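Local coordinates for beta-xylanase (Caldicellulosiruptor kristjanssonii, PDB 7NWN), which probably binds plant cell-wall polysaccharide as the calcium-containing family 9 carbohydrate-binding module of a xylan-degrading enzyme, at residues 90-102 and 143-155. Sequence-based numbering, arbitrary orientation.
Sequences QQDSVEIFLDENF and GYRVEARIALSKK. With CA (calcium ion), chain Q; CA (calcium ion), chain R; CA (calcium ion), chain S; EDO (1,2-ethanediol), chain J.
Glu100 reaches across from just past strand 93-99 to the turn after strand 143-151, where its carboxylate grips Ser153 and Lys154. From CB the chain runs extended, with CG trans to the backbone N (chi1 -166°), carrying the acid group to the facing loop. CG passes Leu152 CD2 at 4.1 Å, and CD lies 3.3 Å from Ser153 OG. At the tip, Glu100 OE2 rests against Leu152 CB and CD2 and takes two backbone donors: Ser153 N at 2.6 Å on the syn lone pair, and Lys154 N, which approaches from above the carboxylate plane in a fairly straight bond (158° at the hydrogen). Glu100 OE1 accepts Ser153 OG at 2.9 Å, again from out of the plane. Three bonds thus fix the carboxylate's rotation and tie down two successive amides. With an alanine at Glu100, both amides and the serine hydroxyl would probably lose this acceptor, leaving the turn likely to shift.

Further in, the contact is mainly apolar. Leu98 crosses Leu152 at about a right angle, CD2 to CD2 at 3.8 Å. Ile96 sets CG2 against Ile150 CD1 at 3.5 Å while its CD1 rests on the Ala148 methyl. Val94 CG2 faces both methyls of Val146, CG2 the nearer, and Val94 CG1 approaches Tyr144 CE2 at 4.2 Å. The Tyr144 hydroxyl is the polar end: a water in the ring plane bridges it to OD1 of Asp92, which is also bonded to Asn82.

Asp92, Asp99 and Glu147 each bind a different calcium ion. The two strands cross at -28°, their axes 8.9 Å apart, as facing layers of a beta-sandwich. Strand 93-99 pairs with strands 112-118 and 161-171 in one sheet, whereas strand 143-151 lies between strands 69-77 and 133-140 in the other; Val72 and Val117 extend the hydrophobic interior.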
ATOM      1  N   GLN A  90      14.815   4.151   6.495  1.00 36.60           N
ATOM      2  CA  GLN A  90      15.215   4.052   7.905  1.00 46.21           C
ATOM      3  C   GLN A  90      14.300   4.879   8.825  1.00 43.52           C
ATOM      4  O   GLN A  90      14.651   5.149   9.974  1.00 42.58           O
ATOM      5  CB  GLN A  90      16.699   4.406   8.079  1.00 42.88           C
ATOM      6  CG  GLN A  90      17.610   3.414   7.360  1.00 49.75           C
ATOM      7  CD  GLN A  90      18.618   2.814   8.312  1.00 57.28           C
ATOM      8  OE1 GLN A  90      18.292   2.169   9.313  1.00 47.09           O
ATOM      9  NE2 GLN A  90      19.875   3.099   8.031  1.00 50.14           N
ATOM     10  N   GLN A  91      13.141   5.316   8.312  1.00 39.58           N
ATOM     11  CA  GLN A  91      12.104   5.978   9.100  1.00 39.83           C
ATOM     12  C   GLN A  91      10.892   5.051   9.176  1.00 39.89           C
ATOM     13  O   GLN A  91      10.641   4.253   8.264  1.00 34.80           O
ATOM     14  CB  GLN A  91      11.718   7.301   8.437  1.00 37.97           C
ATOM     15  CG  GLN A  91      12.907   8.151   7.992  1.00 36.96           C
ATOM     16  CD  GLN A  91      12.495   9.298   7.096  1.00 43.63           C
ATOM     17  OE1 GLN A  91      11.345   9.406   6.680  1.00 39.79           O
ATOM     18  NE2 GLN A  91      13.435  10.185   6.770  1.00 40.32           N
ATOM     19  N   ASP A  92      10.083   5.236  10.216  1.00 33.47           N
ATOM     20  CA  ASP A  92       8.846   4.479  10.304  1.00 33.50           C
ATOM     21  C   ASP A  92       7.956   4.902   9.119  1.00 29.66           C
ATOM     22  O   ASP A  92       7.648   6.069   8.997  1.00 30.63           O
ATOM     23  CB  ASP A  92       8.127   4.807  11.603  1.00 30.82           C
ATOM     24  CG  ASP A  92       8.678   4.048  12.808  1.00 37.84           C
ATOM     25  OD1 ASP A  92       8.793   2.813  12.746  1.00 34.88           O
ATOM     26  OD2 ASP A  92       8.991   4.696  13.788  1.00 40.82           O
ATOM     27  N   SER A  93       7.608   3.955   8.251  1.00 30.20           N
ATOM     28  CA  SER A  93       7.093   4.274   6.931  1.00 32.22           C
ATOM     29  C   SER A  93       6.429   3.016   6.388  1.00 30.80           C
ATOM     30  O   SER A  93       6.646   1.922   6.922  1.00 31.41           O
ATOM     31  CB  SER A  93       8.197   4.814   6.012  1.00 31.90           C
ATOM     32  OG  SER A  93       9.247   3.889   5.909  1.00 33.58           O
ATOM     33  N   VAL A  94       5.558   3.197   5.393  1.00 32.08           N
ATOM     34  CA  VAL A  94       5.019   2.054   4.682  1.00 32.93           C
ATOM     35  C   VAL A  94       5.444   2.165   3.208  1.00 33.46           C
ATOM     36  O   VAL A  94       5.645   3.253   2.715  1.00 30.46           O
ATOM     37  CB  VAL A  94       3.486   1.909   4.823  1.00 35.16           C
ATOM     38  CG1 VAL A  94       3.008   1.854   6.270  1.00 33.72           C
ATOM     39  CG2 VAL A  94       2.745   2.940   4.035  1.00 34.91           C
ATOM     40  N   GLU A  95       5.589   1.030   2.516  1.00 33.59           N
ATOM     41  CA  GLU A  95       5.968   1.058   1.105  1.00 31.85           C
ATOM     42  C   GLU A  95       4.958   0.210   0.336  1.00 34.20           C
ATOM     43  O   GLU A  95       4.462  -0.803   0.850  1.00 31.49           O
ATOM     44  CB  GLU A  95       7.322   0.379   0.934  1.00 36.31           C
ATOM     45  CG  GLU A  95       8.453   1.114   1.651  1.00 35.51           C
ATOM     46  CD  GLU A  95       9.841   0.579   1.421  1.00 40.21           C
ATOM     47  OE1 GLU A  95      10.006  -0.349   0.589  1.00 41.18           O
ATOM     48  OE2 GLU A  95      10.768   1.078   2.074  1.00 41.32           O
ATOM     49  N   ILE A  96       4.649   0.684  -0.876  1.00 35.88           N
ATOM     50  CA  ILE A  96       3.661   0.065  -1.752  1.00 36.14           C
ATOM     51  C   ILE A  96       4.384  -0.175  -3.075  1.00 34.86           C
ATOM     52  O   ILE A  96       5.012   0.733  -3.584  1.00 32.71           O
ATOM     53  CB  ILE A  96       2.408   0.974  -1.920  1.00 36.27           C
ATOM     54  CG1 ILE A  96       1.690   1.119  -0.561  1.00 38.54           C
ATOM     55  CG2 ILE A  96       1.417   0.401  -2.957  1.00 33.21           C
ATOM     56  CD1 ILE A  96       0.861   2.391  -0.497  1.00 40.70           C
ATOM     57  N   PHE A  97       4.277  -1.397  -3.578  1.00 37.29           N
ATOM     58  CA  PHE A  97       4.876  -1.811  -4.835  1.00 34.60           C
ATOM     59  C   PHE A  97       3.746  -2.247  -5.768  1.00 36.77           C
ATOM     60  O   PHE A  97       2.838  -2.938  -5.310  1.00 34.97           O
ATOM     61  CB  PHE A  97       5.752  -3.037  -4.557  1.00 38.27           C
ATOM     62  CG  PHE A  97       6.824  -2.904  -3.483  1.00 36.51           C
ATOM     63  CD1 PHE A  97       6.497  -2.942  -2.132  1.00 34.23           C
ATOM     64  CD2 PHE A  97       8.168  -2.788  -3.840  1.00 40.89           C
ATOM     65  CE1 PHE A  97       7.486  -2.904  -1.155  1.00 38.58           C
ATOM     66  CE2 PHE A  97       9.174  -2.756  -2.872  1.00 41.27           C
ATOM     67  CZ  PHE A  97       8.825  -2.813  -1.531  1.00 37.80           C
ATOM     68  N   LEU A  98       3.828  -1.865  -7.053  1.00 37.56           N
ATOM     69  CA  LEU A  98       2.829  -2.276  -8.035  1.00 42.56           C
ATOM     70  C   LEU A  98       3.505  -2.659  -9.365  1.00 37.06           C
ATOM     71  O   LEU A  98       4.355  -1.918  -9.876  1.00 37.03           O
ATOM     72  CB  LEU A  98       1.843  -1.124  -8.257  1.00 35.10           C
ATOM     73  CG  LEU A  98       0.522  -1.503  -8.944  1.00 38.93           C
ATOM     74  CD1 LEU A  98      -0.331  -2.411  -8.063  1.00 35.54           C
ATOM     75  CD2 LEU A  98      -0.239  -0.230  -9.342  1.00 41.53           C
ATOM     76  N   ASP A  99       3.117  -3.827  -9.900  1.00 40.63           N
ATOM     77  CA  ASP A  99       3.479  -4.249 -11.256  1.00 40.76           C
ATOM     78  C   ASP A  99       2.167  -4.198 -12.043  1.00 41.46           C
ATOM     79  O   ASP A  99       1.381  -5.150 -11.979  1.00 41.82           O
ATOM     80  CB  ASP A  99       4.086  -5.657 -11.204  1.00 40.09           C
ATOM     81  CG  ASP A  99       4.312  -6.408 -12.543  1.00 43.35           C
ATOM     82  OD1 ASP A  99       4.236  -5.793 -13.644  1.00 36.26           O
ATOM     83  OD2 ASP A  99       4.518  -7.635 -12.449  1.00 41.43           O
ATOM     84  N   GLU A 100       1.930  -3.035 -12.659  1.00 40.54           N
ATOM     85  CA  GLU A 100       0.614  -2.674 -13.180  1.00 45.86           C
ATOM     86  C   GLU A 100       0.265  -3.546 -14.388  1.00 50.58           C
ATOM     87  O   GLU A 100      -0.876  -3.973 -14.509  1.00 49.08           O
ATOM     88  CB  GLU A 100       0.585  -1.192 -13.566  1.00 43.34           C
ATOM     89  CG  GLU A 100      -0.815  -0.655 -13.785  1.00 46.18           C
ATOM     90  CD  GLU A 100      -0.897   0.818 -14.145  1.00 46.09           C
ATOM     91  OE1 GLU A 100       0.134   1.508 -14.153  1.00 48.73           O
ATOM     92  OE2 GLU A 100      -2.003   1.278 -14.394  1.00 55.81           O
ATOM     93  N   ASN A 101       1.245  -3.834 -15.260  1.00 50.74           N
ATOM     94  CA  ASN A 101       0.964  -4.675 -16.426  1.00 52.36           C
ATOM     95  C   ASN A 101       1.034  -6.158 -16.078  1.00 52.68           C
ATOM     96  O   ASN A 101       0.713  -6.974 -16.914  1.00 55.04           O
ATOM     97  CB  ASN A 101       1.882  -4.384 -17.620  1.00 48.43           C
ATOM     98  CG  ASN A 101       1.835  -2.941 -18.088  1.00 55.50           C
ATOM     99  OD1 ASN A 101       0.841  -2.227 -17.922  1.00 58.22           O
ATOM    100  ND2 ASN A 101       2.931  -2.469 -18.650  1.00 65.24           N
ATOM    101  N   PHE A 102       1.453  -6.525 -14.861  1.00 46.60           N
ATOM    102  CA  PHE A 102       1.618  -7.926 -14.485  1.00 45.20           C
ATOM    103  C   PHE A 102       2.625  -8.679 -15.378  1.00 50.01           C
ATOM    104  O   PHE A 102       2.443  -9.864 -15.646  1.00 49.59           O
ATOM    105  CB  PHE A 102       0.271  -8.638 -14.447  1.00 41.14           C
ATOM    106  CG  PHE A 102       0.263  -9.919 -13.657  1.00 44.12           C
ATOM    107  CD1 PHE A 102       0.811  -9.990 -12.389  1.00 47.43           C
ATOM    108  CD2 PHE A 102      -0.323 -11.070 -14.173  1.00 48.71           C
ATOM    109  CE1 PHE A 102       0.800 -11.178 -11.663  1.00 47.79           C
ATOM    110  CE2 PHE A 102      -0.366 -12.243 -13.430  1.00 48.13           C
ATOM    111  CZ  PHE A 102       0.204 -12.305 -12.179  1.00 51.77           C
ATOM    112  N   GLY A 143       0.173   4.505  17.261  1.00 38.59           N
ATOM    113  CA  GLY A 143       0.519   4.150  15.896  1.00 31.86           C
ATOM    114  C   GLY A 143       0.140   5.244  14.911  1.00 34.08           C
ATOM    115  O   GLY A 143       0.122   6.439  15.263  1.00 29.49           O
ATOM    116  N   TYR A 144      -0.199   4.809  13.689  1.00 28.09           N
ATOM    117  CA  TYR A 144      -0.494   5.809  12.677  1.00 29.74           C
ATOM    118  C   TYR A 144      -1.289   5.094  11.602  1.00 29.21           C
ATOM    119  O   TYR A 144      -1.318   3.861  11.573  1.00 30.58           O
ATOM    120  CB  TYR A 144       0.780   6.483  12.125  1.00 29.98           C
ATOM    121  CG  TYR A 144       1.780   5.585  11.419  1.00 34.90           C
ATOM    122  CD1 TYR A 144       2.760   4.883  12.136  1.00 34.76           C
ATOM    123  CD2 TYR A 144       1.819   5.491  10.017  1.00 35.15           C
ATOM    124  CE1 TYR A 144       3.715   4.081  11.513  1.00 32.47           C
ATOM    125  CE2 TYR A 144       2.793   4.716   9.380  1.00 37.23           C
ATOM    126  CZ  TYR A 144       3.726   3.995  10.125  1.00 37.99           C
ATOM    127  OH  TYR A 144       4.665   3.222   9.494  1.00 39.63           O
ATOM    128  N   ARG A 145      -1.930   5.894  10.740  1.00 29.18           N
ATOM    129  CA  ARG A 145      -2.694   5.365   9.633  1.00 29.42           C
ATOM    130  C   ARG A 145      -2.165   6.063   8.375  1.00 31.58           C
ATOM    131  O   ARG A 145      -1.827   7.249   8.461  1.00 30.27           O
ATOM    132  CB  ARG A 145      -4.162   5.751   9.852  1.00 28.95           C
ATOM    133  CG  ARG A 145      -5.070   5.322   8.710  1.00 31.16           C
ATOM    134  CD  ARG A 145      -6.531   5.701   8.973  1.00 33.73           C
ATOM    135  NE  ARG A 145      -7.054   5.007  10.145  1.00 32.00           N
ATOM    136  CZ  ARG A 145      -7.676   5.615  11.142  1.00 30.43           C
ATOM    137  NH1 ARG A 145      -7.902   6.927  11.069  1.00 28.86           N
ATOM    138  NH2 ARG A 145      -8.060   4.880  12.192  1.00 30.32           N
ATOM    139  N   VAL A 146      -2.141   5.328   7.241  1.00 30.22           N
ATOM    140  CA  VAL A 146      -1.795   5.862   5.932  1.00 29.22           C
ATOM    141  C   VAL A 146      -3.011   5.586   5.062  1.00 29.77           C
ATOM    142  O   VAL A 146      -3.558   4.495   5.148  1.00 31.68           O
ATOM    143  CB  VAL A 146      -0.554   5.169   5.343  1.00 33.29           C
ATOM    144  CG1 VAL A 146      -0.319   5.613   3.894  1.00 29.23           C
ATOM    145  CG2 VAL A 146       0.675   5.468   6.244  1.00 30.56           C
ATOM    146  N   GLU A 147      -3.463   6.610   4.334  1.00 28.70           N
ATOM    147  CA  GLU A 147      -4.475   6.397   3.311  1.00 27.47           C
ATOM    148  C   GLU A 147      -3.903   6.927   1.996  1.00 28.32           C
ATOM    149  O   GLU A 147      -3.518   8.077   1.954  1.00 28.93           O
ATOM    150  CB  GLU A 147      -5.733   7.162   3.699  1.00 31.50           C
ATOM    151  CG  GLU A 147      -6.955   6.751   2.839  1.00 34.65           C
ATOM    152  CD  GLU A 147      -8.269   7.287   3.390  1.00 28.61           C
ATOM    153  OE1 GLU A 147      -8.253   8.369   4.035  1.00 29.18           O
ATOM    154  OE2 GLU A 147      -9.306   6.602   3.222  1.00 31.80           O
ATOM    155  N   ALA A 148      -3.846   6.070   0.969  1.00 29.53           N
ATOM    156  CA  ALA A 148      -3.044   6.329  -0.231  1.00 31.65           C
ATOM    157  C   ALA A 148      -3.880   6.050  -1.486  1.00 31.09           C
ATOM    158  O   ALA A 148      -4.673   5.094  -1.530  1.00 31.96           O
ATOM    159  CB  ALA A 148      -1.794   5.465  -0.217  1.00 29.52           C
ATOM    160  N   ARG A 149      -3.627   6.868  -2.508  1.00 28.75           N
ATOM    161  CA  ARG A 149      -4.210   6.649  -3.822  1.00 32.22           C
ATOM    162  C   ARG A 149      -3.060   6.589  -4.833  1.00 29.90           C
ATOM    163  O   ARG A 149      -2.190   7.468  -4.805  1.00 29.70           O
ATOM    164  CB  ARG A 149      -5.145   7.815  -4.151  1.00 31.50           C
ATOM    165  CG  ARG A 149      -5.846   7.684  -5.506  1.00 29.83           C
ATOM    166  CD  ARG A 149      -6.683   8.934  -5.866  1.00 33.13           C
ATOM    167  NE  ARG A 149      -7.578   8.733  -7.029  1.00 31.28           N
ATOM    168  CZ  ARG A 149      -7.224   9.146  -8.246  1.00 33.05           C
ATOM    169  NH1 ARG A 149      -6.049   9.755  -8.436  1.00 32.05           N
ATOM    170  NH2 ARG A 149      -8.075   9.015  -9.245  1.00 34.02           N
ATOM    171  N   ILE A 150      -3.081   5.553  -5.695  1.00 31.64           N
ATOM    172  CA  ILE A 150      -2.177   5.466  -6.835  1.00 32.22           C
ATOM    173  C   ILE A 150      -2.995   5.491  -8.145  1.00 28.45           C
ATOM    174  O   ILE A 150      -3.791   4.604  -8.374  1.00 31.48           O
ATOM    175  CB  ILE A 150      -1.339   4.187  -6.721  1.00 32.73           C
ATOM    176  CG1 ILE A 150      -0.401   4.224  -5.513  1.00 34.55           C
ATOM    177  CG2 ILE A 150      -0.593   3.975  -8.033  1.00 33.78           C
ATOM    178  CD1 ILE A 150       0.078   2.853  -5.090  1.00 38.77           C
ATOM    179  N   ALA A 151      -2.838   6.551  -8.926  1.00 30.52           N
ATOM    180  CA  ALA A 151      -3.497   6.718 -10.219  1.00 33.45           C
ATOM    181  C   ALA A 151      -2.949   5.634 -11.171  1.00 35.28           C
ATOM    182  O   ALA A 151      -1.736   5.423 -11.234  1.00 34.27           O
ATOM    183  CB  ALA A 151      -3.150   8.114 -10.691  1.00 33.41           C
ATOM    184  N   LEU A 152      -3.846   4.859 -11.796  1.00 33.95           N
ATOM    185  CA  LEU A 152      -3.512   3.765 -12.697  1.00 39.10           C
ATOM    186  C   LEU A 152      -3.460   4.293 -14.131  1.00 38.98           C
ATOM    187  O   LEU A 152      -4.207   5.211 -14.484  1.00 40.60           O
ATOM    188  CB  LEU A 152      -4.605   2.708 -12.547  1.00 35.63           C
ATOM    189  CG  LEU A 152      -4.586   2.034 -11.177  1.00 36.70           C
ATOM    190  CD1 LEU A 152      -5.837   1.169 -10.965  1.00 35.77           C
ATOM    191  CD2 LEU A 152      -3.295   1.213 -11.033  1.00 35.56           C
ATOM    192  N   SER A 153      -2.545   3.762 -14.942  1.00 41.65           N
ATOM    193  CA  SER A 153      -2.409   4.269 -16.305  1.00 49.09           C
ATOM    194  C   SER A 153      -3.188   3.355 -17.240  1.00 48.73           C
ATOM    195  O   SER A 153      -3.708   3.817 -18.237  1.00 55.95           O
ATOM    196  CB  SER A 153      -0.967   4.360 -16.777  1.00 49.78           C
ATOM    197  OG  SER A 153      -0.326   3.130 -16.474  1.00 59.12           O
ATOM    198  N   LYS A 154      -3.179   2.056 -16.956  1.00 55.20           N
ATOM    199  CA  LYS A 154      -4.010   1.097 -17.663  1.00 69.71           C
ATOM    200  C   LYS A 154      -5.410   1.154 -17.050  1.00 72.10           C
ATOM    201  O   LYS A 154      -5.538   1.199 -15.829  1.00 58.19           O
ATOM    202  CB  LYS A 154      -3.370  -0.290 -17.526  1.00 73.71           C
ATOM    203  CG  LYS A 154      -4.353  -1.451 -17.379  1.00 94.85           C
ATOM    204  CD  LYS A 154      -3.722  -2.829 -17.264  1.00 95.91           C
ATOM    205  CE  LYS A 154      -2.774  -3.130 -18.409  1.00 89.66           C
ATOM    206  NZ  LYS A 154      -2.756  -4.572 -18.749  1.00 99.95           N
ATOM    207  N   LYS A 155      -6.453   1.158 -17.892  1.00 65.11           N
ATOM    208  CA  LYS A 155      -7.833   1.148 -17.419  1.00 67.47           C
ATOM    209  C   LYS A 155      -8.119  -0.185 -16.739  1.00 60.02           C
ATOM    210  O   LYS A 155      -8.039  -1.225 -17.369  1.00 55.67           O
ATOM    211  CB  LYS A 155      -8.821   1.283 -18.581  1.00 72.64           C
ATOM    212  CG  LYS A 155      -9.359   2.693 -18.793  1.00 94.53           C
ATOM    213  CD  LYS A 155      -8.332   3.665 -19.363  1.00101.30           C
ATOM    214  CE  LYS A 155      -8.910   4.992 -19.818  1.00101.53           C
ATOM    215  NZ  LYS A 155      -7.872   5.849 -20.452  1.00102.60           N
TER
HETATM  216 CA    CA Q 316       8.871   2.621  15.305  1.00 50.34          CA
HETATM  217 CA    CA R 317     -10.766   8.369   4.060  1.00 29.05          CA
HETATM  218 CA    CA S 318       5.466  -4.422 -14.762  0.60 51.82          CA
HETATM  219  C1  EDO J 309      -8.147   6.456 -16.506  1.00 91.08           C
HETATM  220  O1  EDO J 309      -8.709   5.155 -16.425  1.00 83.67           O
HETATM  221  C2  EDO J 309      -6.667   6.441 -16.550  1.00 83.75           C
HETATM  222  O2  EDO J 309      -6.151   6.263 -17.862  1.00 81.10           O
HETATM  223  O   HOH W   1       6.279   1.843  11.024  1.00 42.87           O
HETATM  224  O   HOH W   2      -2.451  -5.818 -15.545  1.00 54.45           O
HETATM  225  O   HOH W   3       0.453   0.511 -18.096  1.00 84.89           O
HETATM  226  O   HOH W   4       9.505   1.086  17.292  1.00 35.41           O
HETATM  227  O   HOH W   5     -12.827   9.491   4.762  1.00 27.35           O
HETATM  228  O   HOH W   6       7.256  -6.039 -14.075  1.00 54.89           O